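Local atomic coordinates of phenylacetic acid degradation-related protein (Ralstonia eutropha JMP134, PDB entry 2PIM), a protein that probably hydrolyses fatty acyl-CoA thioesters, as a putative thioesterase of the hotdog-fold superfamily. Residues A[38-43]-A[102-107]. Sequence-based numbering, arbitrary orientation.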
loop_
_atom_site.group_PDB
_atom_site.type_symbol
_atom_site.label_atom_id
_atom_site.label_comp_id
_atom_site.label_asym_id
_atom_site.label_seq_id
_atom_site.Cartn_x
_atom_site.Cartn_y
_atom_site.Cartn_z
ATOM N N SER A 38 11.540 -18.479 -2.294
ATOM C CA SER A 38 10.538 -17.871 -3.160
ATOM C C SER A 38 9.150 -18.268 -2.684
ATOM O O SER A 38 8.983 -19.222 -1.930
ATOM C CB SER A 38 10.748 -18.308 -4.607
ATOM O OG SER A 38 10.453 -19.695 -4.808
ATOM N N LEU A 39 8.162 -17.499 -3.108
ATOM C CA LEU A 39 6.797 -17.717 -2.716
ATOM C C LEU A 39 5.915 -17.046 -3.764
ATOM O O LEU A 39 6.296 -16.070 -4.354
ATOM C CB LEU A 39 6.528 -17.140 -1.320
ATOM C CG LEU A 39 5.113 -17.317 -0.737
ATOM C CD1 LEU A 39 5.128 -17.656 0.744
ATOM C CD2 LEU A 39 4.301 -16.082 -0.966
ATOM N N GLU A 40 4.730 -17.601 -3.975
ATOM C CA GLU A 40 3.801 -17.099 -4.963
ATOM C C GLU A 40 2.414 -17.044 -4.308
ATOM O O GLU A 40 2.059 -17.943 -3.551
ATOM C CB GLU A 40 3.827 -18.058 -6.134
ATOM C CG GLU A 40 3.354 -17.525 -7.458
ATOM C CD GLU A 40 4.021 -18.252 -8.665
ATOM O OE1 GLU A 40 5.182 -17.970 -9.037
ATOM O OE2 GLU A 40 3.367 -19.122 -9.238
ATOM N N SER A 41 1.686 -15.955 -4.529
ATOM C CA SER A 41 0.332 -15.813 -4.035
ATOM C C SER A 41 -0.564 -15.137 -5.088
ATOM O O SER A 41 -0.132 -14.250 -5.834
ATOM C CB SER A 41 0.332 -15.009 -2.722
ATOM O OG SER A 41 -0.976 -14.871 -2.165
ATOM N N ASP A 42 -1.814 -15.566 -5.138
ATOM C CA ASP A 42 -2.835 -14.852 -5.881
ATOM C C ASP A 42 -3.398 -13.711 -5.040
ATOM O O ASP A 42 -3.374 -13.793 -3.824
ATOM C CB ASP A 42 -3.987 -15.788 -6.216
ATOM C CG ASP A 42 -3.616 -16.819 -7.235
ATOM O OD1 ASP A 42 -2.785 -16.504 -8.104
ATOM O OD2 ASP A 42 -4.171 -17.934 -7.168
ATOM N N TYR A 43 -3.909 -12.682 -5.707
ATOM C CA TYR A 43 -4.622 -11.586 -5.081
ATOM C C TYR A 43 -5.810 -11.239 -5.998
ATOM O O TYR A 43 -5.798 -11.568 -7.198
ATOM C CB TYR A 43 -3.680 -10.358 -4.821
ATOM C CG TYR A 43 -2.579 -10.699 -3.829
ATOM C CD1 TYR A 43 -2.836 -10.751 -2.468
ATOM C CD2 TYR A 43 -1.314 -11.049 -4.264
ATOM C CE1 TYR A 43 -1.860 -11.104 -1.567
ATOM C CE2 TYR A 43 -0.332 -11.430 -3.373
ATOM C CZ TYR A 43 -0.610 -11.480 -2.031
ATOM O OH TYR A 43 0.371 -11.898 -1.155
ATOM N N ARG A 102 -1.219 -11.982 -9.714
ATOM C CA ARG A 102 -0.280 -12.971 -9.239
ATOM C C ARG A 102 0.909 -12.233 -8.628
ATOM O O ARG A 102 1.613 -11.501 -9.341
ATOM C CB ARG A 102 0.213 -13.771 -10.439
ATOM C CG ARG A 102 1.370 -14.718 -10.187
ATOM C CD ARG A 102 1.104 -15.591 -9.015
ATOM N NE ARG A 102 -0.125 -16.372 -9.212
ATOM C CZ ARG A 102 -0.179 -17.665 -9.543
ATOM N NH1 ARG A 102 0.904 -18.410 -9.677
ATOM N NH2 ARG A 102 -1.334 -18.226 -9.716
ATOM N N GLY A 103 1.136 -12.465 -7.338
ATOM C CA GLY A 103 2.271 -11.917 -6.633
ATOM C C GLY A 103 3.364 -12.940 -6.489
ATOM O O GLY A 103 3.103 -14.083 -6.095
ATOM N N ARG A 104 4.590 -12.533 -6.787
ATOM C CA ARG A 104 5.777 -13.428 -6.629
ATOM C C ARG A 104 6.836 -12.740 -5.748
ATOM O O ARG A 104 7.143 -11.577 -5.953
ATOM C CB ARG A 104 6.354 -13.816 -8.000
ATOM C CG ARG A 104 5.385 -14.658 -8.823
ATOM C CD ARG A 104 5.957 -15.278 -10.135
ATOM N NE ARG A 104 4.882 -15.911 -10.951
ATOM C CZ ARG A 104 4.092 -15.299 -11.867
ATOM N NH1 ARG A 104 4.226 -14.027 -12.194
ATOM N NH2 ARG A 104 3.165 -15.988 -12.503
ATOM N N ALA A 105 7.326 -13.442 -4.722
ATOM C CA ALA A 105 8.372 -12.927 -3.865
ATOM C C ALA A 105 9.635 -13.780 -3.995
ATOM O O ALA A 105 9.544 -14.977 -4.273
ATOM C CB ALA A 105 7.898 -12.871 -2.430
ATOM N N ARG A 106 10.795 -13.124 -3.859
ATOM C CA ARG A 106 12.111 -13.767 -3.760
ATOM C C ARG A 106 12.940 -13.059 -2.684
ATOM O O ARG A 106 13.009 -11.823 -2.665
ATOM C CB ARG A 106 12.899 -13.689 -5.090
ATOM C CG ARG A 106 14.318 -14.297 -5.004
ATOM C CD ARG A 106 15.216 -14.131 -6.252
ATOM N NE ARG A 106 15.974 -12.867 -6.308
ATOM C CZ ARG A 106 15.607 -11.796 -7.011
ATOM N NH1 ARG A 106 14.496 -11.787 -7.731
ATOM N NH2 ARG A 106 16.352 -10.721 -7.000
ATOM N N LEU A 107 13.600 -13.845 -1.838
ATOM C CA LEU A 107 14.620 -13.333 -0.906
ATOM C C LEU A 107 15.941 -13.005 -1.604
ATOM O O LEU A 107 16.574 -13.884 -2.146
ATOM C CB LEU A 107 14.914 -14.371 0.204
ATOM C CG LEU A 107 13.838 -14.405 1.278
ATOM C CD1 LEU A 107 13.849 -15.703 2.054
ATOM C CD2 LEU A 107 13.972 -13.205 2.195
#
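From strand 99-107, Arg102 reaches over antiparallel strand 38-45. Its CG leaves CB anti to the backbone N (chi1 171°) and lies over the centre of one face of the Arg104 guanidinium. Bends at chi2 and chi3 then turn CD against Glu40 CG, 3.4 Å away. Beyond it, Arg102 NE and NH2 take Asp42 OD1 side-on, at 2.9 and 2.8 Å, NH2 on the syn lone pair and NE from above the carboxylate plane. Arg102 NH1 ends 2.6 Å from Glu40 OE2, a salt bridge whose hydrogen bond is weak in angle. The other oxygen, Glu40 OE1, forms a salt bridge with Arg104 NE at 2.8 Å, its hydrogen bond again weak, with carboxylate and guanidinium nearly perpendicular.

In the sheet itself, antiparallel hydrogen-bonded pairs join Leu39 to Ala105 and Ser41 to Gly103. On the face away from the arginines, Leu39 and Ala105 pack against helix 58-75, the central helix wrapped by a hotdog sheet, and Tyr43 OH bonds Asp67 on it; the edge of the Tyr43 ring lies by Gly103 N.

Asp42 OD2 also pairs with Arg30 of strand 28-33, so three arginines surround two acids, a surplus of positive charge that would probably help keep both carboxylates ionised.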